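Local coordinates for protein FMN-dependent nitronate monooxygenase (Shewanella oneidensis, PDB 5LSM) that probably oxidises nitronates such as propionate 3-nitronate with molecular oxygen, using a bound flavin mononucleotide as cofactor, at residues A[13-18]-A[233-238]; A[171-176]-A[213-218]; A[180-185]-A[321-326]; A[264-269]-A[278-283]. One frame throughout, in Å; residues are numbered along the deposited sequence.

Interactions 1 and 2 lie in the parallel sheet of the TIM barrel, with centres about 8 Å apart, and adjoin through the neighbouring strands 234-237 and 212-215, probably hydrogen-bonded from Q236 N to A214 O (2.7 Å) and from A214 N to A234 O (2.9 Å). Both carry residues of the FMN site at the C-terminal ends of their strands. Interaction 3 brings the short strand 181-182 and the loop 321-326 to the cofactor; it touches interaction 2, where Q175 OE1 approaches G184 N at 2.8 Å. Interaction 4, centred about 9 Å from interaction 3, joins it through L322 O and I279 N, 2.8 Å apart; its G278 lies about 8 Å from FMN.

Interaction 1. Residues A[13-18]-A[233-238]; sequences FPIIQA and SAVQVG. With FMN (flavin mononucleotide), chain I.
Q236 reaches past I16 and A18 to the ribityl chain of FMN. Its CG is anti to the backbone N (chi1 -172°) and the chain stays extended, which carries OE1 to 2.8 Å from FMN O2', where it accepts the hydroxyl's hydrogen bond. Along its length the side chain is steadied by hydrocarbon: CG rests 3.8 Å from A18 CB, and NE2 lies 3.5 Å from I16 CG2, the two side chains crossing at a slant. An alanine here would probably leave FMN O2' without this acceptor and open a gap beside A18 and I16. Two residues on, the N-H of G238 binds FMN O1P at 2.7 Å; a beta carbon on this residue would run into FMN O4', so the missing side chain makes room for the cofactor.

The backbone positions both groups. V235 N to P14 O, I16 N to V235 O, V237 N to I16 O and A18 N to V237 O form a parallel pairing, the last at 2.7 Å. On the other face of the sheet from I16 and Q236, I15 CD1 meets V235 CG2 at 3.4 Å, the two side chains pointing the same way.

This pairing of the first and eighth strands helps close the barrel. V235 packs outward on helix 221-229, I16 and Q236 touch I213 of strand 212-215, and the backbones of I15 and Q17 hydrogen-bond to L38 near strand 39-42.

Interaction 2. Residues A[171-176]-A[213-218]; sequences AIIAQG and IAAGGI. With FMN (flavin mononucleotide), chain I.
I173 lies beside I213 and Q175 beside A215 on parallel strands whose axes come within 4.7 Å at an angle of 25°, with bonds from I213 N to I172 O, A174 N to I213 O, A215 N to A174 O and G176 N to A215 O. On the face holding these four side chains, I173 divides its branches: CG2 sits 3.6 Å from A215 CB, while CG1 lies 4.1 Å from I213 CD1. That same CD1 also reaches A171 CB, at 4.0 Å, and thus bridges two residues of the other strand. The small methyl of A215 is met by Q175 CB as well, at 3.8 Å.

Q175 then turns its amide away from the strand pair. Its CG stands between the backbone N and the carbonyl carbon (chi1 59°), and a bend at the next torsion points NE2 toward FMN O3', a weak hydrogen bond of 3.3 Å. The amide's rotation is fixed from the other end by G184 N, which binds OE1. A firmer grip comes from G217 N on FMN O2P, 3.0 Å long. G216 and G217 carry the chain to the phosphate at positive phi, where a beta carbon would be jammed against the preceding carbonyl O.

These are the sixth and seventh barrel strands. Helix 197-207, on the connection between them, covers A174 and A214; strand 150-155 flanks 171-175, and strand 234-237 flanks strand 212-215.

Interaction 3. Residues A[180-185]-A[321-326]; sequences GGHRGH and PLWCGQ. With FMN (flavin mononucleotide), chain I.
W323 lays one face of its indole against G181. G181 CA stands 4.1 Å from the centroid of the five-membered ring and 20° off its normal, a CH-pi contact; P321 CB sits over the rim of the opposite face. The indole thus lies between a glycine alpha carbon and a proline ring carbon. With CG anti to the carbonyl carbon (chi1 -70°), the indole turns one face to G181 CA and its edge to FMN C7M, a methyl that W323 CB itself touches at 3.3 Å. An alanine here would probably leave the FMN methyl without the indole edge and strip G181 of its aromatic cover.

H182 adds an offset edge-to-face pair, the edge of W323 toward its face, with centroids 5.7 Å apart and planes at 78°. Its NE2 is hydrogen-bonded to S272 OG and ND1 to a glycerol, probably from the crystallisation liquor, which together would limit the ring's turning. G180 CA makes a CA-H...O contact with C324 O at 3.5 Å, while G180 N binds FMN O3P, 3.2 Å away. A side chain on G180 would collide with C324 and FMN C8M, and one on G181 with FMN C9, so glycine lets the backbone pass close to the flavin.

Around this site, strand 276-279 pairs with 181-182, its A276 touching both H182 and W323, while helix 251-258 packs on L322 and C324.

Interaction 4. Residues A[264-269]-A[278-283]; sequences HTALTN and GIVNRF
V280 presses its CG2 methyl onto the imidazole of H264, 3.7 Å from the ring centroid and only 6° off the normal, a CH-pi contact centred on the face. CG2 is anti to the carbonyl carbon of V280, beside its N, and also touches A266 CB at 3.9 Å, so one methyl fills the angle between ring and strand. The backbone supports this packing: V280 N binds H264 O at 3.0 Å. Although tight, this corner is the open side of the contact, H264 and V280 being partly exposed, and H264 NE2 is hydrogen-bonded to T192 OG1 of the second subunit.

Among the buried T265, A266, G278 and I279 the fit is slacker. In the hydrogen-bonded pair of A266 and G278, the two bonds stretch to 3.2 Å from A266 N to G278 O and 3.3 Å from G278 N to A266 O. T265 and I279, a non-hydrogen-bonded pair, have diverging side chains; their closest side-chain carbons, T265 CG2 and I279 CG1, are 4.4 Å apart.

The contact forms a beta hairpin of strands 265-268 and 276-279, the latter pairing on its other edge with strand 181-182. N281 caps helix 282-287, its OD1 bonded to M284 N.

Interaction 1. Residues A[13-18]-A[233-238]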
# COMPACT_ATOMS: atom_id res chain seq x y z
N PHE A 13 25.71 4.27 9.51
CA PHE A 13 24.63 3.32 9.29
C PHE A 13 23.63 3.88 8.28
O PHE A 13 23.45 5.10 8.19
CB PHE A 13 23.93 3.01 10.60
CG PHE A 13 24.82 2.38 11.64
CD1 PHE A 13 25.56 1.23 11.35
CD2 PHE A 13 24.80 2.83 12.96
CE1 PHE A 13 26.31 0.58 12.33
CE2 PHE A 13 25.54 2.19 13.95
CZ PHE A 13 26.32 1.08 13.63
N PRO A 14 23.01 3.01 7.48
CA PRO A 14 22.14 3.55 6.45
C PRO A 14 20.70 3.70 6.93
O PRO A 14 19.77 3.34 6.22
CB PRO A 14 22.24 2.49 5.33
CG PRO A 14 22.44 1.21 6.07
CD PRO A 14 23.26 1.57 7.30
N ILE A 15 20.55 4.28 8.13
CA ILE A 15 19.25 4.66 8.69
C ILE A 15 19.12 6.18 8.72
O ILE A 15 20.00 6.88 9.19
CB ILE A 15 19.11 4.17 10.14
CG1 ILE A 15 19.45 2.69 10.26
CG2 ILE A 15 17.72 4.44 10.66
CD1 ILE A 15 18.68 1.80 9.32
N ILE A 16 18.00 6.69 8.20
CA ILE A 16 17.65 8.10 8.36
C ILE A 16 16.46 8.14 9.27
O ILE A 16 15.49 7.41 9.08
CB ILE A 16 17.30 8.77 7.00
CG1 ILE A 16 18.49 8.65 6.03
CG2 ILE A 16 16.89 10.25 7.20
CD1 ILE A 16 18.23 9.22 4.65
N GLN A 17 16.55 8.95 10.31
CA GLN A 17 15.42 9.18 11.16
C GLN A 17 14.53 10.24 10.52
O GLN A 17 14.98 11.35 10.21
CB GLN A 17 15.89 9.59 12.54
CG GLN A 17 14.86 10.29 13.38
CD GLN A 17 15.13 11.77 13.44
OE1 GLN A 17 16.26 12.18 13.66
NE2 GLN A 17 14.09 12.57 13.24
N ALA A 18 13.28 9.87 10.26
CA ALA A 18 12.35 10.74 9.51
C ALA A 18 12.09 12.06 10.24
O ALA A 18 11.80 12.07 11.44
CB ALA A 18 11.04 10.01 9.25
N SER A 233 19.35 2.08 -0.81
CA SER A 233 20.67 2.48 -0.29
C SER A 233 20.60 2.88 1.18
O SER A 233 21.61 3.14 1.79
CB SER A 233 21.23 3.65 -1.09
OG SER A 233 21.59 3.25 -2.39
N ALA A 234 19.38 3.01 1.71
CA ALA A 234 19.16 3.44 3.08
C ALA A 234 17.67 3.35 3.35
O ALA A 234 16.87 3.12 2.41
CB ALA A 234 19.64 4.87 3.29
N VAL A 235 17.29 3.53 4.61
CA VAL A 235 15.88 3.57 4.99
C VAL A 235 15.58 4.79 5.85
O VAL A 235 16.41 5.19 6.68
CB VAL A 235 15.44 2.31 5.76
CG1 VAL A 235 15.63 1.08 4.89
CG2 VAL A 235 16.23 2.15 7.05
N GLN A 236 14.39 5.35 5.67
CA GLN A 236 13.92 6.45 6.44
C GLN A 236 12.83 5.95 7.35
O GLN A 236 11.84 5.42 6.89
CB GLN A 236 13.40 7.59 5.55
CG GLN A 236 13.07 8.86 6.31
CD GLN A 236 13.05 10.11 5.45
OE1 GLN A 236 12.02 10.78 5.32
NE2 GLN A 236 14.19 10.47 4.94
N VAL A 237 13.02 6.17 8.64
CA VAL A 237 12.19 5.56 9.65
C VAL A 237 11.55 6.65 10.48
O VAL A 237 12.26 7.49 11.04
CB VAL A 237 13.03 4.66 10.55
CG1 VAL A 237 12.21 4.13 11.71
CG2 VAL A 237 13.60 3.52 9.74
N GLY A 238 10.22 6.63 10.53
CA GLY A 238 9.44 7.66 11.23
C GLY A 238 8.67 7.13 12.43
O GLY A 238 9.05 7.35 13.58
N1 FMN I . 8.15 14.19 6.25
C2 FMN I . 8.66 15.43 5.98
O2 FMN I . 9.27 15.62 4.90
N3 FMN I . 8.52 16.47 6.83
C4 FMN I . 7.87 16.34 7.99
O4 FMN I . 7.73 17.30 8.77
C4A FMN I . 7.28 15.03 8.34
N5 FMN I . 6.65 14.85 9.50
C5A FMN I . 6.17 13.65 9.86
C6 FMN I . 5.55 13.54 11.10
C7 FMN I . 5.05 12.33 11.54
C7M FMN I . 4.37 12.28 12.88
C8 FMN I . 5.18 11.13 10.66
C8M FMN I . 4.62 9.81 11.13
C9 FMN I . 5.80 11.24 9.40
C9A FMN I . 6.31 12.47 8.96
N10 FMN I . 6.99 12.64 7.71
C10 FMN I . 7.47 13.93 7.38
C1' FMN I . 7.15 11.55 6.73
C2' FMN I . 8.41 10.74 6.99
O2' FMN I . 9.54 11.45 6.45
C3' FMN I . 8.32 9.35 6.35
O3' FMN I . 7.84 9.47 5.01
C4' FMN I . 7.37 8.39 7.08
O4' FMN I . 7.38 8.55 8.50
C5' FMN I . 7.76 6.97 6.70
O5' FMN I . 6.81 6.02 7.19
P FMN I . 6.83 5.42 8.68
O1P FMN I . 8.27 5.32 9.12
O2P FMN I . 6.15 4.08 8.50
O3P FMN I . 6.03 6.43 9.42

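Interaction 2. Residues A[171-176]-A[213-218]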
# COMPACT_ATOMS: atom_id res chain seq x y z
N ALA A 171 19.59 12.26 -3.94
CA ALA A 171 18.91 11.00 -3.63
C ALA A 171 17.41 11.23 -3.58
O ALA A 171 16.95 12.36 -3.36
CB ALA A 171 19.39 10.45 -2.29
N ILE A 172 16.66 10.14 -3.68
CA ILE A 172 15.21 10.15 -3.73
C ILE A 172 14.68 9.37 -2.54
O ILE A 172 15.09 8.23 -2.34
CB ILE A 172 14.72 9.44 -5.00
CG1 ILE A 172 15.18 10.21 -6.23
CG2 ILE A 172 13.19 9.29 -5.01
CD1 ILE A 172 14.80 9.53 -7.53
N ILE A 173 13.73 9.94 -1.80
CA ILE A 173 13.02 9.18 -0.78
C ILE A 173 11.74 8.60 -1.41
O ILE A 173 10.84 9.34 -1.79
CB ILE A 173 12.63 10.04 0.45
CG1 ILE A 173 13.85 10.72 1.08
CG2 ILE A 173 11.95 9.18 1.50
CD1 ILE A 173 13.50 11.99 1.84
N ALA A 174 11.68 7.28 -1.54
CA ALA A 174 10.49 6.60 -2.04
C ALA A 174 9.53 6.32 -0.90
O ALA A 174 9.75 5.36 -0.17
CB ALA A 174 10.90 5.28 -2.69
N GLN A 175 8.50 7.15 -0.70
CA GLN A 175 7.52 6.83 0.38
C GLN A 175 6.29 6.12 -0.12
O GLN A 175 5.46 6.70 -0.79
CB GLN A 175 7.12 8.00 1.28
CG GLN A 175 6.49 9.15 0.55
CD GLN A 175 5.44 9.90 1.35
OE1 GLN A 175 4.61 10.56 0.77
NE2 GLN A 175 5.50 9.83 2.67
N GLY A 176 6.19 4.85 0.26
CA GLY A 176 5.00 4.07 0.05
C GLY A 176 3.83 4.63 0.82
O GLY A 176 4.01 5.31 1.83
N ILE A 213 16.23 5.91 -1.04
CA ILE A 213 15.92 5.71 0.37
C ILE A 213 14.49 5.17 0.53
O ILE A 213 13.53 5.75 0.01
CB ILE A 213 16.04 7.04 1.14
CG1 ILE A 213 17.47 7.60 1.02
CG2 ILE A 213 15.66 6.84 2.61
CD1 ILE A 213 17.58 9.11 1.00
N ALA A 214 14.35 4.07 1.25
CA ALA A 214 13.05 3.49 1.45
C ALA A 214 12.34 4.12 2.65
O ALA A 214 12.89 4.16 3.76
CB ALA A 214 13.15 1.99 1.61
N ALA A 215 11.13 4.62 2.40
CA ALA A 215 10.22 5.12 3.43
C ALA A 215 8.83 4.45 3.33
O ALA A 215 8.27 4.32 2.24
CB ALA A 215 10.09 6.62 3.29
N GLY A 216 8.26 4.12 4.48
CA GLY A 216 6.90 3.58 4.56
C GLY A 216 6.86 2.16 5.13
O GLY A 216 6.99 1.20 4.40
N GLY A 217 6.74 2.04 6.44
CA GLY A 217 6.57 0.74 7.09
C GLY A 217 7.87 0.07 7.52
O GLY A 217 7.88 -1.11 7.82
N ILE A 218 8.97 0.82 7.55
CA ILE A 218 10.23 0.26 8.00
C ILE A 218 10.34 0.53 9.48
O ILE A 218 10.47 1.70 9.91
CB ILE A 218 11.46 0.84 7.24
CG1 ILE A 218 11.44 0.45 5.75
CG2 ILE A 218 12.76 0.28 7.81
CD1 ILE A 218 10.37 1.15 4.95
N1 FMN I . 8.15 14.19 6.25
C2 FMN I . 8.66 15.43 5.98
O2 FMN I . 9.27 15.62 4.90
N3 FMN I . 8.52 16.47 6.83
C4 FMN I . 7.87 16.34 7.99
O4 FMN I . 7.73 17.30 8.77
C4A FMN I . 7.28 15.03 8.34
N5 FMN I . 6.65 14.85 9.50
C5A FMN I . 6.17 13.65 9.86
C6 FMN I . 5.55 13.54 11.10
C7 FMN I . 5.05 12.33 11.54
C7M FMN I . 4.37 12.28 12.88
C8 FMN I . 5.18 11.13 10.66
C8M FMN I . 4.62 9.81 11.13
C9 FMN I . 5.80 11.24 9.40
C9A FMN I . 6.31 12.47 8.96
N10 FMN I . 6.99 12.64 7.71
C10 FMN I . 7.47 13.93 7.38
C1' FMN I . 7.15 11.55 6.73
C2' FMN I . 8.41 10.74 6.99
O2' FMN I . 9.54 11.45 6.45
C3' FMN I . 8.32 9.35 6.35
O3' FMN I . 7.84 9.47 5.01
C4' FMN I . 7.37 8.39 7.08
O4' FMN I . 7.38 8.55 8.50
C5' FMN I . 7.76 6.97 6.70
O5' FMN I . 6.81 6.02 7.19
P FMN I . 6.83 5.42 8.68
O1P FMN I . 8.27 5.32 9.12
O2P FMN I . 6.15 4.08 8.50
O3P FMN I . 6.03 6.43 9.42

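Interaction 3. Residues A[180-185]-A[321-326]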
# COMPACT_ATOMS: atom_id res chain seq x y z
N GLY A 180 3.49 7.10 7.55
CA GLY A 180 2.79 8.12 8.34
C GLY A 180 3.03 9.53 7.82
O GLY A 180 3.93 9.76 7.02
N GLY A 181 2.19 10.47 8.26
CA GLY A 181 2.33 11.87 7.88
C GLY A 181 1.89 12.16 6.46
O GLY A 181 1.23 11.36 5.84
N HIS A 182 2.24 13.32 5.96
CA HIS A 182 1.71 13.76 4.67
C HIS A 182 2.28 12.93 3.55
O HIS A 182 3.48 12.60 3.55
CB HIS A 182 2.02 15.25 4.42
CG HIS A 182 1.12 16.20 5.15
ND1 HIS A 182 1.44 16.72 6.38
CD2 HIS A 182 -0.05 16.78 4.78
CE1 HIS A 182 0.47 17.53 6.77
NE2 HIS A 182 -0.44 17.59 5.82
N ARG A 183 1.44 12.64 2.57
CA ARG A 183 1.92 12.27 1.27
C ARG A 183 2.72 13.46 0.69
O ARG A 183 2.26 14.60 0.73
CB ARG A 183 0.76 11.91 0.35
CG ARG A 183 -0.21 10.86 0.90
CD ARG A 183 0.51 9.61 1.38
NE ARG A 183 1.17 8.92 0.27
CZ ARG A 183 2.25 8.15 0.37
NH1 ARG A 183 2.85 7.95 1.55
NH2 ARG A 183 2.72 7.54 -0.71
N GLY A 184 3.92 13.16 0.17
CA GLY A 184 4.82 14.16 -0.35
C GLY A 184 4.72 14.30 -1.86
O GLY A 184 5.66 14.76 -2.51
N HIS A 185 3.55 13.93 -2.42
CA HIS A 185 3.29 14.03 -3.87
C HIS A 185 3.19 15.47 -4.37
O HIS A 185 2.93 16.38 -3.61
CB HIS A 185 2.01 13.30 -4.24
CG HIS A 185 0.77 13.94 -3.71
ND1 HIS A 185 0.22 13.61 -2.49
CD2 HIS A 185 -0.02 14.91 -4.23
CE1 HIS A 185 -0.88 14.31 -2.30
NE2 HIS A 185 -1.03 15.13 -3.32
N PRO A 321 -4.48 15.25 14.89
CA PRO A 321 -3.70 14.62 13.84
C PRO A 321 -2.71 13.58 14.40
O PRO A 321 -1.64 13.93 14.89
CB PRO A 321 -2.96 15.80 13.21
CG PRO A 321 -2.74 16.73 14.35
CD PRO A 321 -4.00 16.61 15.18
N LEU A 322 -3.11 12.32 14.36
CA LEU A 322 -2.36 11.27 15.00
C LEU A 322 -1.52 10.57 13.94
O LEU A 322 -1.81 9.45 13.55
CB LEU A 322 -3.34 10.28 15.65
CG LEU A 322 -4.24 10.80 16.77
CD1 LEU A 322 -5.33 9.77 17.04
CD2 LEU A 322 -3.41 11.04 18.02
N TRP A 323 -0.54 11.27 13.43
CA TRP A 323 0.23 10.76 12.32
C TRP A 323 0.94 9.45 12.70
O TRP A 323 1.51 9.34 13.78
CB TRP A 323 1.26 11.80 11.91
CG TRP A 323 0.73 13.06 11.23
CD1 TRP A 323 1.46 14.16 10.96
CD2 TRP A 323 -0.60 13.33 10.73
NE1 TRP A 323 0.69 15.11 10.31
CE2 TRP A 323 -0.59 14.64 10.19
CE3 TRP A 323 -1.81 12.63 10.73
CZ2 TRP A 323 -1.71 15.25 9.63
CZ3 TRP A 323 -2.94 13.23 10.16
CH2 TRP A 323 -2.87 14.52 9.60
N CYS A 324 0.87 8.45 11.81
CA CYS A 324 1.25 7.05 12.12
C CYS A 324 1.12 6.23 10.84
O CYS A 324 0.20 6.44 10.06
CB CYS A 324 0.37 6.44 13.22
SG CYS A 324 0.73 4.70 13.65
N GLY A 325 2.10 5.38 10.57
CA GLY A 325 2.10 4.54 9.39
C GLY A 325 1.29 3.29 9.63
O GLY A 325 0.68 3.13 10.66
N GLN A 326 1.32 2.38 8.68
CA GLN A 326 0.47 1.20 8.74
C GLN A 326 1.08 0.07 9.54
O GLN A 326 0.49 -1.01 9.64
CB GLN A 326 0.15 0.70 7.34
CG GLN A 326 -0.87 1.53 6.60
CD GLN A 326 -1.33 0.86 5.32
OE1 GLN A 326 -0.52 0.28 4.58
NE2 GLN A 326 -2.62 0.92 5.06
N1 FMN I . 8.15 14.19 6.25
C2 FMN I . 8.66 15.43 5.98
O2 FMN I . 9.27 15.62 4.90
N3 FMN I . 8.52 16.47 6.83
C4 FMN I . 7.87 16.34 7.99
O4 FMN I . 7.73 17.30 8.77
C4A FMN I . 7.28 15.03 8.34
N5 FMN I . 6.65 14.85 9.50
C5A FMN I . 6.17 13.65 9.86
C6 FMN I . 5.55 13.54 11.10
C7 FMN I . 5.05 12.33 11.54
C7M FMN I . 4.37 12.28 12.88
C8 FMN I . 5.18 11.13 10.66
C8M FMN I . 4.62 9.81 11.13
C9 FMN I . 5.80 11.24 9.40
C9A FMN I . 6.31 12.47 8.96
N10 FMN I . 6.99 12.64 7.71
C10 FMN I . 7.47 13.93 7.38
C1' FMN I . 7.15 11.55 6.73
C2' FMN I . 8.41 10.74 6.99
O2' FMN I . 9.54 11.45 6.45
C3' FMN I . 8.32 9.35 6.35
O3' FMN I . 7.84 9.47 5.01
C4' FMN I . 7.37 8.39 7.08
O4' FMN I . 7.38 8.55 8.50
C5' FMN I . 7.76 6.97 6.70
O5' FMN I . 6.81 6.02 7.19
P FMN I . 6.83 5.42 8.68
O1P FMN I . 8.27 5.32 9.12
O2P FMN I . 6.15 4.08 8.50
O3P FMN I . 6.03 6.43 9.42

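Interaction 4. Residues A[264-269]-A[278-283]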
# COMPACT_ATOMS: atom_id res chain seq x y z
N HIS A 264 -5.62 0.76 12.75
CA HIS A 264 -6.46 1.30 11.67
C HIS A 264 -6.11 2.76 11.36
O HIS A 264 -6.42 3.66 12.16
CB HIS A 264 -7.94 1.18 12.02
CG HIS A 264 -8.86 1.63 10.91
ND1 HIS A 264 -10.19 1.93 11.12
CD2 HIS A 264 -8.64 1.78 9.58
CE1 HIS A 264 -10.74 2.30 9.97
NE2 HIS A 264 -9.83 2.20 9.02
N THR A 265 -5.47 3.00 10.22
CA THR A 265 -5.10 4.34 9.81
C THR A 265 -5.75 4.64 8.49
O THR A 265 -6.30 3.75 7.86
CB THR A 265 -3.58 4.51 9.64
OG1 THR A 265 -3.10 3.64 8.62
CG2 THR A 265 -2.86 4.22 10.93
N ALA A 266 -5.74 5.92 8.10
CA ALA A 266 -6.24 6.30 6.78
C ALA A 266 -5.73 7.65 6.35
O ALA A 266 -5.36 8.50 7.16
CB ALA A 266 -7.76 6.26 6.74
N LEU A 267 -5.72 7.86 5.04
CA LEU A 267 -5.36 9.16 4.49
C LEU A 267 -6.51 10.13 4.75
O LEU A 267 -7.67 9.80 4.50
CB LEU A 267 -5.10 9.03 3.00
CG LEU A 267 -3.96 8.09 2.62
CD1 LEU A 267 -3.83 8.02 1.11
CD2 LEU A 267 -2.66 8.57 3.25
N THR A 268 -6.19 11.30 5.32
CA THR A 268 -7.17 12.33 5.63
C THR A 268 -6.60 13.71 5.28
O THR A 268 -5.43 13.97 5.51
CB THR A 268 -7.56 12.32 7.12
OG1 THR A 268 -8.40 13.43 7.41
CG2 THR A 268 -6.35 12.42 8.02
N ASN A 269 -7.43 14.57 4.68
CA ASN A 269 -7.06 15.97 4.46
C ASN A 269 -7.67 16.92 5.49
O ASN A 269 -7.55 18.14 5.37
CB ASN A 269 -7.45 16.42 3.05
CG ASN A 269 -8.97 16.40 2.81
OD1 ASN A 269 -9.71 15.64 3.41
ND2 ASN A 269 -9.40 17.19 1.86
N GLY A 278 -3.01 9.08 9.37
CA GLY A 278 -3.07 9.10 10.82
C GLY A 278 -4.04 8.09 11.37
O GLY A 278 -4.94 7.67 10.68
N ILE A 279 -3.85 7.70 12.63
CA ILE A 279 -4.79 6.82 13.31
C ILE A 279 -6.21 7.37 13.17
O ILE A 279 -6.41 8.58 13.22
CB ILE A 279 -4.43 6.65 14.79
CG1 ILE A 279 -3.08 5.95 14.92
CG2 ILE A 279 -5.49 5.82 15.50
CD1 ILE A 279 -2.40 6.19 16.24
N VAL A 280 -7.17 6.49 12.88
CA VAL A 280 -8.54 6.91 12.52
C VAL A 280 -9.25 7.34 13.79
O VAL A 280 -9.25 6.61 14.77
CB VAL A 280 -9.34 5.79 11.82
CG1 VAL A 280 -10.84 6.08 11.83
CG2 VAL A 280 -8.85 5.59 10.39
N ASN A 281 -9.81 8.55 13.76
CA ASN A 281 -10.56 9.08 14.90
C ASN A 281 -11.98 9.55 14.50
O ASN A 281 -12.41 9.36 13.36
CB ASN A 281 -9.76 10.19 15.62
CG ASN A 281 -9.30 11.32 14.70
OD1 ASN A 281 -9.95 11.68 13.74
ND2 ASN A 281 -8.20 11.94 15.06
N ARG A 282 -12.73 10.06 15.48
CA ARG A 282 -14.14 10.43 15.27
C ARG A 282 -14.25 11.45 14.14
O ARG A 282 -15.12 11.32 13.25
CB ARG A 282 -14.73 11.01 16.56
CG ARG A 282 -16.18 11.50 16.45
CD ARG A 282 -16.58 12.30 17.69
NE ARG A 282 -17.83 13.04 17.53
CZ ARG A 282 -18.22 14.04 18.34
NH1 ARG A 282 -17.46 14.41 19.36
NH2 ARG A 282 -19.35 14.69 18.09
N PHE A 283 -13.40 12.46 14.19
CA PHE A 283 -13.44 13.54 13.22
C PHE A 283 -13.29 12.96 11.80
O PHE A 283 -14.11 13.23 10.92
CB PHE A 283 -12.35 14.59 13.55
CG PHE A 283 -12.38 15.82 12.69
CD1 PHE A 283 -13.59 16.44 12.36
CD2 PHE A 283 -11.21 16.38 12.23
CE1 PHE A 283 -13.61 17.57 11.56
CE2 PHE A 283 -11.23 17.49 11.42
CZ PHE A 283 -12.43 18.09 11.08